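Local coordinates for protein orotidine 5'-phosphate decarboxylase (Lactobacillus acidophilus, PDB 3TFX) that probably catalyses the decarboxylation of orotidine 5'-monophosphate to UMP, the last step of de novo UMP synthesis, as a homodimer, at residues P6-E16 / F33-N43. Residues are numbered along the deposited sequence; the frame is centred on the assembly and turned at random.
Sequences PVIVALDLDNE and FVKVGMELFYN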
ATOM      1  N   PRO A   6       1.368 -12.093 -21.397  1.00 15.58           N
ATOM      2  CA  PRO A   6       2.637 -11.898 -20.679  1.00 14.14           C
ATOM      3  C   PRO A   6       2.944 -12.941 -19.602  1.00 12.49           C
ATOM      4  O   PRO A   6       2.031 -13.439 -18.930  1.00 11.58           O
ATOM      5  CB  PRO A   6       2.462 -10.530 -19.991  1.00 13.91           C
ATOM      6  CG  PRO A   6       1.127 -10.025 -20.347  1.00 14.87           C
ATOM      7  CD  PRO A   6       0.332 -11.154 -20.945  1.00 15.84           C
ATOM      8  N   VAL A   7       4.229 -13.252 -19.443  1.00 11.29           N
ATOM      9  CA  VAL A   7       4.718 -13.990 -18.276  1.00 10.08           C
ATOM     10  C   VAL A   7       5.555 -12.983 -17.481  1.00  9.98           C
ATOM     11  O   VAL A   7       6.495 -12.389 -18.018  1.00  9.78           O
ATOM     12  CB  VAL A   7       5.537 -15.242 -18.681  1.00 10.06           C
ATOM     13  CG1 VAL A   7       6.153 -15.969 -17.426  1.00  7.84           C
ATOM     14  CG2 VAL A   7       4.667 -16.195 -19.492  1.00  9.06           C
ATOM     15  N   ILE A   8       5.189 -12.769 -16.220  1.00  8.84           N
ATOM     16  CA  ILE A   8       5.823 -11.728 -15.396  1.00  9.12           C
ATOM     17  C   ILE A   8       6.723 -12.372 -14.336  1.00  9.42           C
ATOM     18  O   ILE A   8       6.259 -13.210 -13.572  1.00  9.00           O
ATOM     19  CB  ILE A   8       4.754 -10.841 -14.687  1.00  8.51           C
ATOM     20  CG1 ILE A   8       3.853 -10.149 -15.728  1.00  9.09           C
ATOM     21  CG2 ILE A   8       5.419  -9.808 -13.739  1.00  9.48           C
ATOM     22  CD1 ILE A   8       2.549  -9.594 -15.179  1.00  7.86           C
ATOM     23  N   VAL A   9       7.992 -11.966 -14.274  1.00  9.66           N
ATOM     24  CA  VAL A   9       8.910 -12.579 -13.315  1.00 10.49           C
ATOM     25  C   VAL A   9       8.865 -11.882 -11.944  1.00 11.56           C
ATOM     26  O   VAL A   9       9.178 -10.699 -11.830  1.00 12.07           O
ATOM     27  CB  VAL A   9      10.349 -12.657 -13.888  1.00 10.92           C
ATOM     28  CG1 VAL A   9      11.265 -13.444 -12.962  1.00  9.74           C
ATOM     29  CG2 VAL A   9      10.310 -13.337 -15.270  1.00  9.66           C
ATOM     30  N   ALA A  10       8.465 -12.616 -10.912  1.00 12.53           N
ATOM     31  CA  ALA A  10       8.398 -12.054  -9.567  1.00 14.01           C
ATOM     32  C   ALA A  10       9.779 -11.991  -8.939  1.00 15.28           C
ATOM     33  O   ALA A  10      10.420 -13.021  -8.711  1.00 15.80           O
ATOM     34  CB  ALA A  10       7.454 -12.852  -8.691  1.00 13.56           C
ATOM     35  N   LEU A  11      10.232 -10.771  -8.678  1.00 16.81           N
ATOM     36  CA  LEU A  11      11.532 -10.538  -8.075  1.00 18.27           C
ATOM     37  C   LEU A  11      11.349 -10.164  -6.614  1.00 19.53           C
ATOM     38  O   LEU A  11      10.851  -9.082  -6.295  1.00 20.73           O
ATOM     39  CB  LEU A  11      12.289  -9.433  -8.823  1.00 17.81           C
ATOM     40  CG  LEU A  11      12.453  -9.598 -10.334  1.00 17.77           C
ATOM     41  CD1 LEU A  11      13.257  -8.450 -10.905  1.00 16.19           C
ATOM     42  CD2 LEU A  11      13.096 -10.942 -10.698  1.00 17.91           C
ATOM     43  N   ASP A  12      11.739 -11.084  -5.740  1.00 20.57           N
ATOM     44  CA  ASP A  12      11.683 -10.890  -4.307  1.00 21.76           C
ATOM     45  C   ASP A  12      13.119 -10.677  -3.823  1.00 21.66           C
ATOM     46  O   ASP A  12      13.811 -11.631  -3.469  1.00 21.82           O
ATOM     47  CB  ASP A  12      11.059 -12.122  -3.633  1.00 22.32           C
ATOM     48  CG  ASP A  12       9.625 -12.411  -4.125  1.00 25.06           C
ATOM     49  OD1 ASP A  12       8.913 -11.465  -4.540  1.00 27.77           O
ATOM     50  OD2 ASP A  12       9.204 -13.592  -4.094  1.00 28.28           O
ATOM     51  N   LEU A  13      13.557  -9.423  -3.854  1.00 21.15           N
ATOM     52  CA  LEU A  13      14.893  -9.023  -3.429  1.00 21.57           C
ATOM     53  C   LEU A  13      14.836  -7.579  -2.936  1.00 21.84           C
ATOM     54  O   LEU A  13      13.905  -6.849  -3.285  1.00 21.22           O
ATOM     55  CB  LEU A  13      15.895  -9.161  -4.584  1.00 21.38           C
ATOM     56  CG  LEU A  13      15.348  -8.931  -5.996  1.00 21.18           C
ATOM     57  CD1 LEU A  13      15.196  -7.449  -6.294  1.00 22.37           C
ATOM     58  CD2 LEU A  13      16.228  -9.612  -7.046  1.00 20.97           C
ATOM     59  N   ASP A  14      15.839  -7.163  -2.159  1.00 22.07           N
ATOM     60  CA  ASP A  14      15.787  -5.863  -1.468  1.00 22.52           C
ATOM     61  C   ASP A  14      16.889  -4.881  -1.850  1.00 23.06           C
ATOM     62  O   ASP A  14      17.081  -3.872  -1.167  1.00 23.28           O
ATOM     63  CB  ASP A  14      15.793  -6.075   0.052  1.00 22.37           C
ATOM     64  CG  ASP A  14      17.112  -6.659   0.577  1.00 22.13           C
ATOM     65  OD1 ASP A  14      17.187  -6.883   1.788  1.00 21.48           O
ATOM     66  OD2 ASP A  14      18.069  -6.881  -0.191  1.00 21.95           O
ATOM     67  N   ASN A  15      17.619  -5.184  -2.925  1.00 23.69           N
ATOM     68  CA  ASN A  15      18.755  -4.364  -3.328  1.00 24.10           C
ATOM     69  C   ASN A  15      19.010  -4.386  -4.829  1.00 24.65           C
ATOM     70  O   ASN A  15      18.911  -5.440  -5.479  1.00 24.66           O
ATOM     71  CB  ASN A  15      20.029  -4.761  -2.561  1.00 23.93           C
ATOM     72  CG  ASN A  15      20.435  -6.207  -2.804  1.00 24.09           C
ATOM     73  OD1 ASN A  15      19.868  -7.147  -2.229  1.00 23.53           O
ATOM     74  ND2 ASN A  15      21.425  -6.390  -3.656  1.00 24.09           N
ATOM     75  N   GLU A  16      19.362  -3.210  -5.349  1.00 24.82           N
ATOM     76  CA  GLU A  16      19.618  -2.972  -6.769  1.00 25.41           C
ATOM     77  C   GLU A  16      20.696  -3.878  -7.398  1.00 25.60           C
ATOM     78  O   GLU A  16      20.612  -4.214  -8.582  1.00 26.23           O
ATOM     79  CB  GLU A  16      19.997  -1.505  -6.957  1.00 25.26           C
ATOM     80  CG  GLU A  16      19.696  -0.928  -8.324  1.00 25.91           C
ATOM     81  CD  GLU A  16      20.295   0.456  -8.498  1.00 26.54           C
ATOM     82  OE1 GLU A  16      20.564   1.117  -7.468  1.00 26.81           O
ATOM     83  OE2 GLU A  16      20.487   0.881  -9.660  1.00 26.88           O
ATOM     84  N   PHE A  33       9.438  -8.858 -18.448  1.00 12.68           N
ATOM     85  CA  PHE A  33       8.353  -8.260 -17.701  1.00 12.00           C
ATOM     86  C   PHE A  33       8.567  -8.761 -16.281  1.00 11.58           C
ATOM     87  O   PHE A  33       8.500  -9.963 -16.027  1.00 11.70           O
ATOM     88  CB  PHE A  33       7.004  -8.753 -18.273  1.00 11.57           C
ATOM     89  CG  PHE A  33       5.790  -7.901 -17.896  1.00 11.81           C
ATOM     90  CD1 PHE A  33       4.669  -7.879 -18.725  1.00 11.64           C
ATOM     91  CD2 PHE A  33       5.760  -7.133 -16.728  1.00 12.52           C
ATOM     92  CE1 PHE A  33       3.533  -7.126 -18.401  1.00 11.33           C
ATOM     93  CE2 PHE A  33       4.631  -6.355 -16.398  1.00 12.68           C
ATOM     94  CZ  PHE A  33       3.514  -6.357 -17.239  1.00 11.12           C
ATOM     95  N   VAL A  34       8.850  -7.852 -15.352  1.00 11.13           N
ATOM     96  CA  VAL A  34       9.082  -8.263 -13.969  1.00 10.71           C
ATOM     97  C   VAL A  34       8.093  -7.642 -12.984  1.00 10.83           C
ATOM     98  O   VAL A  34       7.476  -6.608 -13.271  1.00 10.39           O
ATOM     99  CB  VAL A  34      10.535  -7.959 -13.493  1.00 10.66           C
ATOM    100  CG1 VAL A  34      11.550  -8.733 -14.326  1.00  9.32           C
ATOM    101  CG2 VAL A  34      10.812  -6.458 -13.519  1.00 10.41           C
ATOM    102  N   LYS A  35       7.959  -8.284 -11.823  1.00 10.57           N
ATOM    103  CA  LYS A  35       7.138  -7.761 -10.736  1.00 11.25           C
ATOM    104  C   LYS A  35       8.003  -7.454  -9.527  1.00 11.81           C
ATOM    105  O   LYS A  35       8.704  -8.334  -9.034  1.00 12.58           O
ATOM    106  CB  LYS A  35       6.055  -8.765 -10.313  1.00 11.12           C
ATOM    107  CG  LYS A  35       5.080  -8.217  -9.237  1.00 11.78           C
ATOM    108  CD  LYS A  35       4.023  -9.231  -8.867  1.00 15.23           C
ATOM    109  CE  LYS A  35       4.456 -10.133  -7.723  1.00 16.11           C
ATOM    110  NZ  LYS A  35       3.875  -9.706  -6.411  1.00 16.70           N
ATOM    111  N   VAL A  36       7.937  -6.214  -9.056  1.00 12.25           N
ATOM    112  CA  VAL A  36       8.542  -5.819  -7.777  1.00 12.72           C
ATOM    113  C   VAL A  36       7.508  -5.194  -6.841  1.00 12.39           C
ATOM    114  O   VAL A  36       6.549  -4.546  -7.276  1.00 12.56           O
ATOM    115  CB  VAL A  36       9.751  -4.879  -7.969  1.00 13.41           C
ATOM    116  CG1 VAL A  36      10.934  -5.667  -8.522  1.00 14.30           C
ATOM    117  CG2 VAL A  36       9.408  -3.726  -8.905  1.00 12.29           C
ATOM    118  N   GLY A  37       7.696  -5.423  -5.556  1.00 12.10           N
ATOM    119  CA  GLY A  37       6.746  -4.987  -4.560  1.00 12.05           C
ATOM    120  C   GLY A  37       7.402  -4.041  -3.595  1.00 12.15           C
ATOM    121  O   GLY A  37       8.396  -3.393  -3.928  1.00 11.66           O
HETATM  122  N   MSE A  38       6.828  -3.966  -2.399  1.00 12.47           N
HETATM  123  CA  MSE A  38       7.366  -3.163  -1.298  1.00 13.95           C
HETATM  124  C   MSE A  38       8.827  -3.452  -0.981  1.00 13.19           C
HETATM  125  O   MSE A  38       9.589  -2.533  -0.734  1.00 12.98           O
HETATM  126  CB  MSE A  38       6.582  -3.442  -0.021  1.00 14.45           C
HETATM  127  CG  MSE A  38       5.318  -2.691   0.097  1.00 19.01           C
HETATM  128 SE   MSE A  38       4.448  -3.350   1.694  1.00 30.21          SE
HETATM  129  CE  MSE A  38       2.622  -2.917   1.134  1.00 23.37           C
ATOM    130  N   GLU A  39       9.180  -4.735  -0.943  1.00 13.28           N
ATOM    131  CA  GLU A  39      10.523  -5.177  -0.596  1.00 13.86           C
ATOM    132  C   GLU A  39      11.598  -4.420  -1.384  1.00 13.83           C
ATOM    133  O   GLU A  39      12.520  -3.847  -0.785  1.00 14.08           O
ATOM    134  CB  GLU A  39      10.665  -6.704  -0.747  1.00 14.22           C
ATOM    135  CG  GLU A  39      12.132  -7.204  -0.619  1.00 17.73           C
ATOM    136  CD  GLU A  39      12.260  -8.696  -0.317  1.00 21.29           C
ATOM    137  OE1 GLU A  39      11.300  -9.461  -0.568  1.00 23.66           O
ATOM    138  OE2 GLU A  39      13.331  -9.100   0.181  1.00 22.36           O
ATOM    139  N   LEU A  40      11.471  -4.391  -2.710  1.00 12.94           N
ATOM    140  CA  LEU A  40      12.425  -3.658  -3.530  1.00 12.46           C
ATOM    141  C   LEU A  40      12.181  -2.146  -3.570  1.00 12.53           C
ATOM    142  O   LEU A  40      13.097  -1.357  -3.302  1.00 12.84           O
ATOM    143  CB  LEU A  40      12.505  -4.215  -4.962  1.00 12.45           C
ATOM    144  CG  LEU A  40      13.491  -3.436  -5.847  1.00 13.61           C
ATOM    145  CD1 LEU A  40      14.946  -3.551  -5.335  1.00 13.46           C
ATOM    146  CD2 LEU A  40      13.441  -3.858  -7.277  1.00 15.89           C
ATOM    147  N   PHE A  41      10.964  -1.742  -3.931  1.00 11.83           N
ATOM    148  CA  PHE A  41      10.646  -0.326  -4.117  1.00 11.66           C
ATOM    149  C   PHE A  41      10.933   0.560  -2.896  1.00 11.86           C
ATOM    150  O   PHE A  41      11.472   1.661  -3.048  1.00 11.67           O
ATOM    151  CB  PHE A  41       9.202  -0.154  -4.619  1.00 11.73           C
ATOM    152  CG  PHE A  41       8.851   1.266  -5.022  1.00 11.18           C
ATOM    153  CD1 PHE A  41       9.480   1.873  -6.094  1.00 10.17           C
ATOM    154  CD2 PHE A  41       7.876   1.977  -4.331  1.00  9.16           C
ATOM    155  CE1 PHE A  41       9.159   3.168  -6.463  1.00 12.10           C
ATOM    156  CE2 PHE A  41       7.551   3.277  -4.692  1.00  9.52           C
ATOM    157  CZ  PHE A  41       8.185   3.871  -5.760  1.00  9.94           C
ATOM    158  N   TYR A  42      10.614   0.082  -1.694  1.00 12.04           N
ATOM    159  CA  TYR A  42      10.857   0.869  -0.471  1.00 12.87           C
ATOM    160  C   TYR A  42      12.342   0.935  -0.061  1.00 14.28           C
ATOM    161  O   TYR A  42      12.718   1.779   0.773  1.00 13.96           O
ATOM    162  CB  TYR A  42       9.986   0.379   0.702  1.00 12.23           C
ATOM    163  CG  TYR A  42       8.484   0.645   0.568  1.00 10.75           C
ATOM    164  CD1 TYR A  42       7.946   1.218  -0.591  1.00  8.25           C
ATOM    165  CD2 TYR A  42       7.598   0.295   1.606  1.00  8.89           C
ATOM    166  CE1 TYR A  42       6.559   1.465  -0.706  1.00  8.31           C
ATOM    167  CE2 TYR A  42       6.216   0.534   1.505  1.00  7.84           C
ATOM    168  CZ  TYR A  42       5.706   1.106   0.338  1.00  8.51           C
ATOM    169  OH  TYR A  42       4.357   1.350   0.233  1.00 10.32           O
ATOM    170  N   ASN A  43      13.169   0.041  -0.622  1.00 15.58           N
ATOM    171  CA  ASN A  43      14.631   0.154  -0.523  1.00 17.18           C
ATOM    172  C   ASN A  43      15.263   0.975  -1.657  1.00 17.85           C
ATOM    173  O   ASN A  43      16.125   1.814  -1.407  1.00 18.55           O
ATOM    174  CB  ASN A  43      15.297  -1.228  -0.483  1.00 17.44           C
ATOM    175  CG  ASN A  43      15.222  -1.873   0.881  1.00 18.03           C
ATOM    176  OD1 ASN A  43      15.814  -1.389   1.857  1.00 18.93           O
ATOM    177  ND2 ASN A  43      14.483  -2.974   0.965  1.00 17.76           N
TER
HETATM  178  O   HOH W   1       7.888  -9.303  -6.465  1.00 33.64           O
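I8 lies over one face of the F33 ring, with CG1 3.6 Å from the ring centroid and close to the normal, a CH-pi contact; P6 CB approaches obliquely, 3.7 Å from F33 CD1, and the F86 ring meets that of F33 with planes at about 60°. F33 holds its CG anti to the backbone N (chi1 -162°), which turns the ring face under I8 CG1. With an alanine in place of F33, I8 CG1 would probably lose the ring face it rests on and P6 CB its neighbour, opening a gap at the start of the strand pair. Onward from F33 the parallel strands 7-10 and 33-36 are joined by backbone hydrogen bonds, V9 N to F33 O (2.7 Å), K35 N to V9 O (2.7 Å) and L11 N to K35 O (2.9 Å), all nearly straight at hydrogen. V9, V34 and L11 pack together, L11 CD1 resting on V34 CB. A water sits within hydrogen-bonding distance of both L11 O and K35 O. Past the strands, L13 CD1 meets L40 CD1 at 4.0 Å, and the E39 chain runs beside the L13 backbone. N43 ND2 donates a hydrogen bond to E39 O (2.8 Å), within its own helix, while N43 CB sits against D14 O; N43 OD1 accepts one from K81 of the second subunit. K35, a predicted substrate-binding residue like D12, forms a salt bridge with D62 of strand 58-65. The beta-alpha-beta crossover 7-10, 16-24, 33-36 begins the TIM barrel; helix 16-24 covers L11 and L13, and strand 212-215 flanks 7-10 across from 33-36.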